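Local coordinates for protein SusD homolog (Bacteroides thetaiotaomicron VPI-5482, PDB 3IHV) that probably binds glycans at the outer membrane of the cell so that they can be taken up, as SusD-family proteins do, at residues 236-241 / 395-400; 326-331 / 367-372; 407-412 / 446-451; 426-431 / 438-443. One frame throughout, in Å; residues are numbered along the deposited sequence.

Contact 1. Residues 236-241 / 395-400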
# COMPACT_ATOMS: atom_id res chain seq x y z
N HIS A 236 -0.22 17.68 10.52
CA HIS A 236 -0.37 17.11 9.20
C HIS A 236 -1.71 17.55 8.59
O HIS A 236 -2.56 18.12 9.29
CB HIS A 236 -0.20 15.58 9.24
CG HIS A 236 1.21 15.16 9.49
ND1 HIS A 236 2.16 15.09 8.50
CD2 HIS A 236 1.86 14.86 10.65
CE1 HIS A 236 3.33 14.76 9.03
NE2 HIS A 236 3.17 14.61 10.33
N GLY A 237 -1.86 17.33 7.30
CA GLY A 237 -3.10 17.72 6.62
C GLY A 237 -3.23 17.10 5.26
O GLY A 237 -2.42 16.25 4.86
N LEU A 238 -4.26 17.55 4.54
CA LEU A 238 -4.51 17.14 3.18
C LEU A 238 -3.99 18.19 2.23
O LEU A 238 -4.18 19.43 2.46
CB LEU A 238 -6.01 16.94 2.93
CG LEU A 238 -6.71 15.91 3.83
CD1 LEU A 238 -8.26 15.90 3.64
CD2 LEU A 238 -6.08 14.53 3.58
N LEU A 239 -3.34 17.74 1.17
CA LEU A 239 -2.94 18.64 0.13
C LEU A 239 -4.21 19.25 -0.43
O LEU A 239 -5.25 18.56 -0.56
CB LEU A 239 -2.14 17.97 -0.99
CG LEU A 239 -0.83 17.29 -0.59
CD1 LEU A 239 -0.03 16.88 -1.83
CD2 LEU A 239 0.01 18.24 0.32
N LYS A 240 -4.13 20.54 -0.76
CA LYS A 240 -5.31 21.25 -1.29
C LYS A 240 -5.87 20.55 -2.53
O LYS A 240 -7.08 20.31 -2.61
CB LYS A 240 -4.96 22.71 -1.60
CG LYS A 240 -6.12 23.49 -2.21
CD LYS A 240 -5.73 24.97 -2.48
CE LYS A 240 -6.81 25.64 -3.30
NZ LYS A 240 -6.61 27.13 -3.44
N ASP A 241 -4.97 20.23 -3.46
CA ASP A 241 -5.33 19.61 -4.73
C ASP A 241 -4.99 18.13 -4.79
O ASP A 241 -3.84 17.74 -4.67
CB ASP A 241 -4.63 20.33 -5.86
CG ASP A 241 -5.04 21.77 -5.96
OD1 ASP A 241 -6.24 22.07 -5.87
OD2 ASP A 241 -4.13 22.61 -6.16
N LEU A 395 1.19 5.02 3.09
CA LEU A 395 0.26 5.62 4.04
C LEU A 395 0.21 7.14 3.89
O LEU A 395 1.26 7.83 3.99
CB LEU A 395 0.67 5.31 5.50
CG LEU A 395 -0.38 5.70 6.56
CD1 LEU A 395 -1.67 4.91 6.34
CD2 LEU A 395 0.19 5.52 7.98
N ARG A 396 -0.98 7.66 3.60
CA ARG A 396 -1.26 9.08 3.47
C ARG A 396 -2.16 9.52 4.63
O ARG A 396 -2.95 8.74 5.13
CB ARG A 396 -2.02 9.38 2.16
CG ARG A 396 -1.23 9.05 0.94
CD ARG A 396 -1.78 9.68 -0.32
NE ARG A 396 -2.93 9.02 -0.90
CZ ARG A 396 -4.21 9.45 -0.83
NH1 ARG A 396 -4.56 10.55 -0.14
NH2 ARG A 396 -5.13 8.79 -1.50
N TYR A 397 -2.11 10.78 5.00
CA TYR A 397 -2.99 11.25 6.07
C TYR A 397 -4.47 11.04 5.78
O TYR A 397 -5.25 10.84 6.72
CB TYR A 397 -2.70 12.71 6.31
CG TYR A 397 -3.36 13.39 7.46
CD1 TYR A 397 -2.96 13.15 8.76
CD2 TYR A 397 -4.33 14.36 7.25
CE1 TYR A 397 -3.52 13.82 9.82
CE2 TYR A 397 -4.89 15.04 8.30
CZ TYR A 397 -4.47 14.76 9.60
OH TYR A 397 -5.02 15.46 10.64
N ALA A 398 -4.90 11.09 4.51
CA ALA A 398 -6.32 10.86 4.22
C ALA A 398 -6.79 9.47 4.71
O ALA A 398 -7.90 9.30 5.15
CB ALA A 398 -6.62 11.01 2.71
N ASP A 399 -5.92 8.48 4.55
CA ASP A 399 -6.18 7.09 4.99
C ASP A 399 -6.39 7.12 6.50
O ASP A 399 -7.37 6.55 7.04
CB ASP A 399 -4.96 6.26 4.57
CG ASP A 399 -5.14 4.74 4.71
OD1 ASP A 399 -6.04 4.27 5.41
OD2 ASP A 399 -4.30 4.02 4.10
N VAL A 400 -5.52 7.85 7.20
CA VAL A 400 -5.65 7.95 8.64
C VAL A 400 -6.94 8.67 9.05
O VAL A 400 -7.61 8.21 9.97
CB VAL A 400 -4.43 8.60 9.32
CG1 VAL A 400 -4.63 8.63 10.85
CG2 VAL A 400 -3.10 7.86 8.94
O HOH W 1 -2.46 16.78 12.03
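A single water molecule joins the backbone of H236 to the hydroxyl of Y397. It accepts from H236 N at 2.8 Å and also hydrogen-bonds to Y397 OH at 3.2 Å. Below the hydroxyl, the aromatic ring serves as a floor for the loop that follows helix 219-232. H236 CB stands over one face, 4.1 Å from the ring centroid in a CH-pi contact, and H236 C and G237 N continue over the same face. With Y397 CG anti to its backbone N (chi1 -173°), the ring leaves the first turn of helix 397-412 toward this loop. The imidazole turns elsewhere, and H236 ND1 bonds to T257 O. G237 brings its bare backbone close, G237 C lying 3.6 Å from Y397 CD2, although a side chain here would point away from the ring and would find room. L238 suits the ring's edge: its branch CD2 is 4.1 Å from Y397 CD2 and 3.7 Å from the small methyl A398 CB. An alanine in place of Y397 would probably open a gap beneath H236 and G237 and leave the water without its phenol partner. Backbone bonds from G237 to T257 and from Y397 to E258 tie both sides to the same adjoining segment. Across the contact itself, cohesion therefore comes mainly from packing of CB and a peptide on an aromatic face, with the water bridging at the hydroxyl.

Contact 2. Residues 326-331 / 367-372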
# COMPACT_ATOMS: atom_id res chain seq x y z
N ALA A 326 -8.01 5.90 -15.64
CA ALA A 326 -7.69 6.27 -17.00
C ALA A 326 -8.54 5.48 -17.97
O ALA A 326 -8.45 4.27 -18.03
CB ALA A 326 -6.21 6.01 -17.33
N ASN A 327 -9.36 6.18 -18.74
CA ASN A 327 -10.16 5.55 -19.79
C ASN A 327 -9.44 5.68 -21.13
O ASN A 327 -10.05 5.49 -22.19
CB ASN A 327 -11.55 6.19 -19.86
CG ASN A 327 -11.53 7.65 -20.31
OD1 ASN A 327 -10.47 8.28 -20.43
ND2 ASN A 327 -12.72 8.20 -20.58
N TYR A 328 -8.13 5.90 -21.07
CA TYR A 328 -7.32 6.22 -22.24
C TYR A 328 -6.00 5.52 -22.14
O TYR A 328 -5.62 5.06 -21.08
CB TYR A 328 -7.04 7.74 -22.26
CG TYR A 328 -6.34 8.26 -21.01
CD1 TYR A 328 -4.94 8.22 -20.89
CD2 TYR A 328 -7.06 8.75 -19.93
CE1 TYR A 328 -4.29 8.68 -19.77
CE2 TYR A 328 -6.42 9.20 -18.78
CZ TYR A 328 -5.03 9.19 -18.71
OH TYR A 328 -4.37 9.61 -17.57
N GLN A 329 -5.28 5.51 -23.26
CA GLN A 329 -3.93 4.98 -23.33
C GLN A 329 -3.16 5.95 -24.25
O GLN A 329 -3.74 6.79 -24.90
CB GLN A 329 -3.93 3.59 -23.99
CG GLN A 329 -4.48 3.51 -25.42
CD GLN A 329 -4.30 2.10 -25.96
OE1 GLN A 329 -3.28 1.46 -25.68
NE2 GLN A 329 -5.30 1.58 -26.67
N TYR A 330 -1.85 5.78 -24.31
CA TYR A 330 -1.02 6.59 -25.17
C TYR A 330 -0.47 5.69 -26.28
O TYR A 330 0.21 4.69 -25.98
CB TYR A 330 0.14 7.17 -24.38
CG TYR A 330 -0.29 8.13 -23.32
CD1 TYR A 330 -0.80 9.38 -23.65
CD2 TYR A 330 -0.21 7.79 -21.98
CE1 TYR A 330 -1.23 10.28 -22.64
CE2 TYR A 330 -0.60 8.68 -20.99
CZ TYR A 330 -1.12 9.91 -21.32
OH TYR A 330 -1.51 10.79 -20.31
N THR A 331 -0.75 6.07 -27.52
CA THR A 331 -0.25 5.38 -28.70
C THR A 331 1.03 6.15 -29.12
O THR A 331 1.43 7.12 -28.46
CB THR A 331 -1.30 5.44 -29.86
OG1 THR A 331 -1.39 6.77 -30.36
CG2 THR A 331 -2.66 5.00 -29.36
N THR A 367 -7.29 1.60 -16.73
CA THR A 367 -6.21 1.42 -15.77
C THR A 367 -6.28 2.50 -14.69
O THR A 367 -7.08 3.44 -14.79
CB THR A 367 -4.83 1.55 -16.46
OG1 THR A 367 -4.68 2.89 -17.00
CG2 THR A 367 -4.68 0.52 -17.58
N PRO A 368 -5.45 2.38 -13.66
CA PRO A 368 -5.33 3.55 -12.80
C PRO A 368 -4.71 4.70 -13.60
O PRO A 368 -4.01 4.45 -14.60
CB PRO A 368 -4.35 3.07 -11.70
CG PRO A 368 -4.30 1.55 -11.82
CD PRO A 368 -4.64 1.24 -13.20
N ALA A 369 -4.96 5.94 -13.19
CA ALA A 369 -4.35 7.12 -13.80
C ALA A 369 -3.44 7.85 -12.82
O ALA A 369 -2.79 8.82 -13.17
CB ALA A 369 -5.42 8.08 -14.30
N LYS A 370 -3.37 7.37 -11.58
CA LYS A 370 -2.55 8.00 -10.53
C LYS A 370 -1.06 8.05 -10.87
O LYS A 370 -0.36 8.95 -10.43
CB LYS A 370 -2.75 7.28 -9.22
CG LYS A 370 -4.14 7.48 -8.68
CD LYS A 370 -4.39 6.76 -7.36
CE LYS A 370 -5.70 7.26 -6.73
NZ LYS A 370 -6.12 6.62 -5.41
N TRP A 371 -0.60 7.03 -11.60
CA TRP A 371 0.81 6.92 -11.96
C TRP A 371 1.03 7.03 -13.47
O TRP A 371 1.86 6.33 -14.06
CB TRP A 371 1.46 5.68 -11.30
CG TRP A 371 1.17 5.67 -9.82
CD1 TRP A 371 1.82 6.39 -8.86
CD2 TRP A 371 0.07 5.01 -9.16
NE1 TRP A 371 1.20 6.21 -7.63
CE2 TRP A 371 0.16 5.34 -7.78
CE3 TRP A 371 -0.91 4.10 -9.57
CZ2 TRP A 371 -0.75 4.86 -6.83
CZ3 TRP A 371 -1.83 3.62 -8.62
CH2 TRP A 371 -1.71 3.99 -7.26
N ASP A 372 0.31 7.98 -14.08
CA ASP A 372 0.46 8.31 -15.47
C ASP A 372 1.78 9.10 -15.70
O ASP A 372 1.86 10.33 -15.52
CB ASP A 372 -0.74 9.11 -15.92
CG ASP A 372 -0.70 9.43 -17.38
OD1 ASP A 372 0.42 9.42 -17.98
OD2 ASP A 372 -1.77 9.73 -17.91
O HOH W 2 -4.42 2.82 -19.81
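D372 OD2 is shared by two tyrosines, Y328 and Y330, each donating its phenol proton. Y328 OH reaches it at 2.6 Å on the anti lone pair, the side away from the other oxygen. Y330 OH, also 2.6 Å from D372 OD2, takes the syn lone pair and meets the carboxylate tip to tip, its ring plane turned 59° from it. Y328 CG lies between the backbone N and the carbonyl carbon (chi1 58°), and its ring covers A326 CB with one face while its edge meets the acid. Aspartate suits the spot because its second oxygen has a further task: as N-cap of helix 373-376, D372 OD1 accepts from K375 N. Further out, an antiparallel hydrogen-bonded pair fixes the strands, with A326 N to T367 O at 2.8 Å and T367 N to A326 O at 3.2 Å. Beside it A326 CB packs 3.8 Å from A369 CB, two methyls filling the space next to the bridge. T367 OG1 donates to P368 O at 2.9 Å and accepts from a water that also donates to Y328 O. Two phenol donors and a helix N terminus converge on one buried carboxylate, which would be expected to favour its ionised form.

Contact 3. Residues 407-412 / 446-451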
# COMPACT_ATOMS: atom_id res chain seq x y z
N ALA A 407 -12.92 3.87 12.98
CA ALA A 407 -12.71 3.34 14.35
C ALA A 407 -13.61 3.99 15.37
O ALA A 407 -14.14 3.31 16.28
CB ALA A 407 -11.21 3.50 14.77
N LEU A 408 -13.80 5.31 15.27
CA LEU A 408 -14.74 5.97 16.16
C LEU A 408 -16.13 5.35 16.05
O LEU A 408 -16.80 5.09 17.06
CB LEU A 408 -14.84 7.47 15.85
CG LEU A 408 -13.67 8.34 16.33
CD1 LEU A 408 -13.75 9.72 15.68
CD2 LEU A 408 -13.76 8.44 17.86
N ASN A 409 -16.58 5.12 14.82
CA ASN A 409 -17.93 4.57 14.60
C ASN A 409 -18.01 3.17 15.16
O ASN A 409 -19.02 2.80 15.74
CB ASN A 409 -18.24 4.59 13.10
CG ASN A 409 -19.60 4.06 12.78
OD1 ASN A 409 -20.60 4.53 13.30
ND2 ASN A 409 -19.65 3.11 11.85
N GLU A 410 -16.94 2.39 15.01
CA GLU A 410 -16.95 1.03 15.53
C GLU A 410 -16.95 1.03 17.06
O GLU A 410 -17.74 0.32 17.72
CB GLU A 410 -15.73 0.25 15.04
CG GLU A 410 -15.64 0.02 13.56
CD GLU A 410 -16.76 -0.86 12.98
OE1 GLU A 410 -17.42 -1.64 13.74
OE2 GLU A 410 -16.95 -0.74 11.74
N TRP A 411 -16.09 1.85 17.65
CA TRP A 411 -16.01 1.92 19.12
C TRP A 411 -17.27 2.47 19.80
O TRP A 411 -17.80 1.86 20.77
CB TRP A 411 -14.77 2.71 19.49
CG TRP A 411 -14.64 3.13 20.86
CD1 TRP A 411 -15.00 2.45 21.98
CD2 TRP A 411 -14.00 4.33 21.30
NE1 TRP A 411 -14.68 3.19 23.08
CE2 TRP A 411 -14.05 4.34 22.69
CE3 TRP A 411 -13.38 5.40 20.63
CZ2 TRP A 411 -13.53 5.39 23.46
CZ3 TRP A 411 -12.87 6.44 21.38
CH2 TRP A 411 -12.93 6.42 22.79
N LYS A 412 -17.76 3.59 19.28
CA LYS A 412 -18.93 4.26 19.84
C LYS A 412 -20.25 3.74 19.31
O LYS A 412 -21.29 4.18 19.80
CB LYS A 412 -18.88 5.74 19.49
CG LYS A 412 -17.56 6.47 19.76
CD LYS A 412 -17.33 6.73 21.16
CE LYS A 412 -16.25 7.80 21.32
NZ LYS A 412 -16.01 8.08 22.76
N LEU A 446 -26.86 9.49 9.72
CA LEU A 446 -26.42 8.11 9.46
C LEU A 446 -26.24 7.39 10.79
O LEU A 446 -25.93 8.01 11.84
CB LEU A 446 -25.11 8.08 8.69
CG LEU A 446 -25.09 8.68 7.29
CD1 LEU A 446 -23.67 8.79 6.81
CD2 LEU A 446 -25.93 7.87 6.31
N ASP A 447 -26.46 6.07 10.78
CA ASP A 447 -26.27 5.30 12.00
C ASP A 447 -25.04 4.43 11.88
O ASP A 447 -24.27 4.52 10.93
CB ASP A 447 -27.54 4.49 12.35
CG ASP A 447 -27.82 3.35 11.33
OD1 ASP A 447 -27.09 3.18 10.31
OD2 ASP A 447 -28.81 2.63 11.56
N GLU A 448 -24.83 3.57 12.86
CA GLU A 448 -23.64 2.74 12.81
C GLU A 448 -23.45 1.98 11.51
O GLU A 448 -22.35 1.97 10.94
CB GLU A 448 -23.62 1.78 13.99
CG GLU A 448 -22.39 0.85 13.99
CD GLU A 448 -22.40 -0.10 15.15
OE1 GLU A 448 -23.27 0.07 16.03
OE2 GLU A 448 -21.58 -1.01 15.17
N THR A 449 -24.51 1.37 11.03
CA THR A 449 -24.43 0.58 9.81
C THR A 449 -24.22 1.39 8.56
O THR A 449 -23.36 1.06 7.74
CB THR A 449 -25.71 -0.22 9.64
OG1 THR A 449 -25.83 -1.07 10.78
CG2 THR A 449 -25.65 -1.05 8.34
N SER A 450 -24.99 2.46 8.41
CA SER A 450 -24.88 3.26 7.21
C SER A 450 -23.60 4.09 7.19
O SER A 450 -23.04 4.34 6.12
CB SER A 450 -26.14 4.11 7.00
OG SER A 450 -26.35 5.05 8.06
N PHE A 451 -23.12 4.52 8.35
CA PHE A 451 -21.84 5.25 8.38
C PHE A 451 -20.70 4.30 8.03
O PHE A 451 -19.77 4.65 7.27
CB PHE A 451 -21.63 5.89 9.74
CG PHE A 451 -20.51 6.85 9.76
CD1 PHE A 451 -20.72 8.19 9.46
CD2 PHE A 451 -19.23 6.42 10.11
CE1 PHE A 451 -19.66 9.10 9.50
CE2 PHE A 451 -18.18 7.31 10.17
CZ PHE A 451 -18.39 8.65 9.85
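The carboxamide of N409 and the ring of F451 slide past each other in opposite directions, their planes 57° apart, with N409 CG 3.6 Å from F451 CD2. This is helix-to-helix packing within the helix-rich SusD fold, the last turns of helix 397-412 meeting the capped start of helix 448-463. At the edge of the amide, and in its plane, lies E448 O. N409 ND2 donates to that oxygen at 3.1 Å, along an almost straight N-H line (179°) and onto a lone pair. N409 CG is anti to the backbone N (chi1 -180°), which carries CG toward the neighbouring helix. Asparagine fits because it is short, flat and able to donate to a main-chain carbonyl; a leucine in its place would probably leave E448 O without this donor and remove this hydrogen bond between the helices. F451 also meets the Y420 ring edge-to-face. The acids E410 and E448 approach to 4.4 Å between E410 OE1 and E448 OE2, a repulsion that R452 probably offsets by salt-bridging both. The helix start is closed by a capping box: S450 N donates to D447 OD1 at 2.9 Å, and D447 N donates back to S450 OG.

Contact 4. Residues 426-431 / 438-443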
# COMPACT_ATOMS: atom_id res chain seq x y z
N VAL A 426 -11.98 14.69 4.08
CA VAL A 426 -11.58 13.91 2.92
C VAL A 426 -12.54 14.13 1.71
O VAL A 426 -12.07 14.35 0.58
CB VAL A 426 -11.45 12.43 3.24
CG1 VAL A 426 -11.20 11.63 1.96
CG2 VAL A 426 -10.31 12.24 4.24
N ARG A 427 -13.83 14.12 1.96
CA ARG A 427 -14.82 14.36 0.89
C ARG A 427 -14.68 15.77 0.29
O ARG A 427 -14.74 15.96 -0.93
CB ARG A 427 -16.24 14.26 1.45
CG ARG A 427 -16.65 12.98 2.17
CD ARG A 427 -17.22 11.98 1.33
NE ARG A 427 -18.36 12.47 0.53
CZ ARG A 427 -18.70 11.91 -0.62
NH1 ARG A 427 -18.03 10.84 -1.06
NH2 ARG A 427 -19.68 12.42 -1.36
N ARG A 428 -14.48 16.77 1.14
CA ARG A 428 -14.36 18.14 0.65
C ARG A 428 -13.15 18.29 -0.27
O ARG A 428 -13.21 18.89 -1.33
CB ARG A 428 -14.28 19.10 1.84
CG ARG A 428 -15.63 19.18 2.56
CD ARG A 428 -15.54 19.90 3.88
NE ARG A 428 -16.82 19.97 4.54
CZ ARG A 428 -17.06 20.67 5.65
NH1 ARG A 428 -16.09 21.36 6.25
NH2 ARG A 428 -18.28 20.67 6.18
N ARG A 429 -12.01 17.75 0.16
CA ARG A 429 -10.83 17.85 -0.68
C ARG A 429 -11.12 17.10 -2.00
O ARG A 429 -10.72 17.57 -3.09
CB ARG A 429 -9.61 17.28 0.07
CG ARG A 429 -8.28 17.59 -0.55
CD ARG A 429 -7.86 16.59 -1.60
NE ARG A 429 -7.59 15.29 -1.04
CZ ARG A 429 -6.42 14.89 -0.54
NH1 ARG A 429 -5.36 15.71 -0.50
NH2 ARG A 429 -6.30 13.65 -0.10
N GLY A 430 -11.76 15.94 -1.89
CA GLY A 430 -12.08 15.09 -3.05
C GLY A 430 -13.04 15.72 -4.04
O GLY A 430 -13.08 15.33 -5.22
N TYR A 431 -13.81 16.72 -3.59
CA TYR A 431 -14.70 17.50 -4.45
C TYR A 431 -14.11 18.85 -4.85
O TYR A 431 -14.82 19.73 -5.38
CB TYR A 431 -16.06 17.65 -3.79
CG TYR A 431 -16.94 16.41 -3.96
CD1 TYR A 431 -16.61 15.20 -3.37
CD2 TYR A 431 -18.12 16.47 -4.70
CE1 TYR A 431 -17.41 14.06 -3.55
CE2 TYR A 431 -18.92 15.36 -4.87
CZ TYR A 431 -18.57 14.17 -4.29
OH TYR A 431 -19.37 13.06 -4.45
N SER A 438 -22.61 21.32 1.34
CA SER A 438 -23.80 20.51 1.52
C SER A 438 -23.90 19.44 0.45
O SER A 438 -24.50 18.40 0.69
CB SER A 438 -25.07 21.36 1.56
OG SER A 438 -25.19 22.12 0.36
N ALA A 439 -23.29 19.63 -0.72
CA ALA A 439 -23.34 18.59 -1.77
C ALA A 439 -22.32 17.47 -1.59
O ALA A 439 -22.62 16.31 -1.89
CB ALA A 439 -23.18 19.21 -3.15
N CYS A 440 -21.12 17.78 -1.11
CA CYS A 440 -20.11 16.75 -0.94
C CYS A 440 -20.11 16.07 0.41
O CYS A 440 -19.66 14.91 0.51
CB CYS A 440 -18.68 17.32 -1.17
SG CYS A 440 -18.17 18.67 -0.06
N ASP A 441 -20.56 16.76 1.46
CA ASP A 441 -20.51 16.17 2.81
C ASP A 441 -21.39 14.95 2.95
O ASP A 441 -22.45 14.89 2.35
CB ASP A 441 -20.96 17.15 3.90
CG ASP A 441 -19.94 18.21 4.22
OD1 ASP A 441 -18.78 18.14 3.77
OD2 ASP A 441 -20.30 19.15 4.95
N LEU A 442 -20.94 13.98 3.76
CA LEU A 442 -21.81 12.90 4.17
C LEU A 442 -22.85 13.55 5.03
O LEU A 442 -22.49 14.33 5.93
CB LEU A 442 -21.16 11.82 5.04
CG LEU A 442 -20.37 10.67 4.48
CD1 LEU A 442 -19.16 11.20 3.85
CD2 LEU A 442 -20.00 9.65 5.59
N PRO A 443 -24.14 13.23 4.80
CA PRO A 443 -25.22 13.79 5.57
C PRO A 443 -25.25 13.30 7.01
O PRO A 443 -24.84 12.21 7.27
CB PRO A 443 -26.46 13.26 4.85
CG PRO A 443 -26.04 11.98 4.33
CD PRO A 443 -24.62 12.19 3.87
O HOH W 3 -22.40 13.79 -1.14
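R427 bends through the contact, touching C440 and L442 along nearly its whole length. Its CB lies 3.6 Å from C440 O. R427 CG and CD then pass L442 CD1, the two side chains crossing at about a right angle, and R427 CD comes within 3.3 Å of that methyl. Turns at chi2 (-90°) and chi3 (-54°) bring NE back to the loop, where R427 NE donates to C440 O at 2.8 Å, nearly along the C=O axis. R427 NH2 adds only weak bonds, to the same carbonyl, to Y431 OH and to a water that donates to A439 O. R427 NH1 forms a salt bridge with E458 of helix 448-463. Arginine suits the site because one flat group can serve a carbonyl and an acid of another helix. Its neighbour R428 instead extends from CG to NE and grips D441 side-on in a bidentate salt bridge: R428 NE meets OD1 of D441 at 2.8 Å and R428 NH2 meets OD2 at the same distance, the two planes 22° apart. Between the arginines sits compact C440. Its CB rests on one face of the Y431 ring, 3.4 Å from Y431 CG, while C440 SG packs against R428 CG. Here the C-terminal turn of helix 417-430 is held by the loop that leads to helix 448-463 in the SusD fold.

From the N terminus, residues 236-241 open the longest loop, which contact 1 closes at 395-400. Inside it, contact 2 closes a shorter excursion between strands 325-330 and 367-368. Helix 397-412 starts at contact 1 and ends at contact 3, whose own loop runs to 446-451 and encloses contact 4, the turn between 426-431 and 438-443. None of the loops cross. Contact 1 meets contact 4 where R429 NH1 bonds to L239 O, and contact 4 meets contact 3 where L442 packs on F451. Together these three tie helices 397-412, 417-430 and 448-463 to the loop after helix 219-232; contact 2, touching none of them, secures a small sheet.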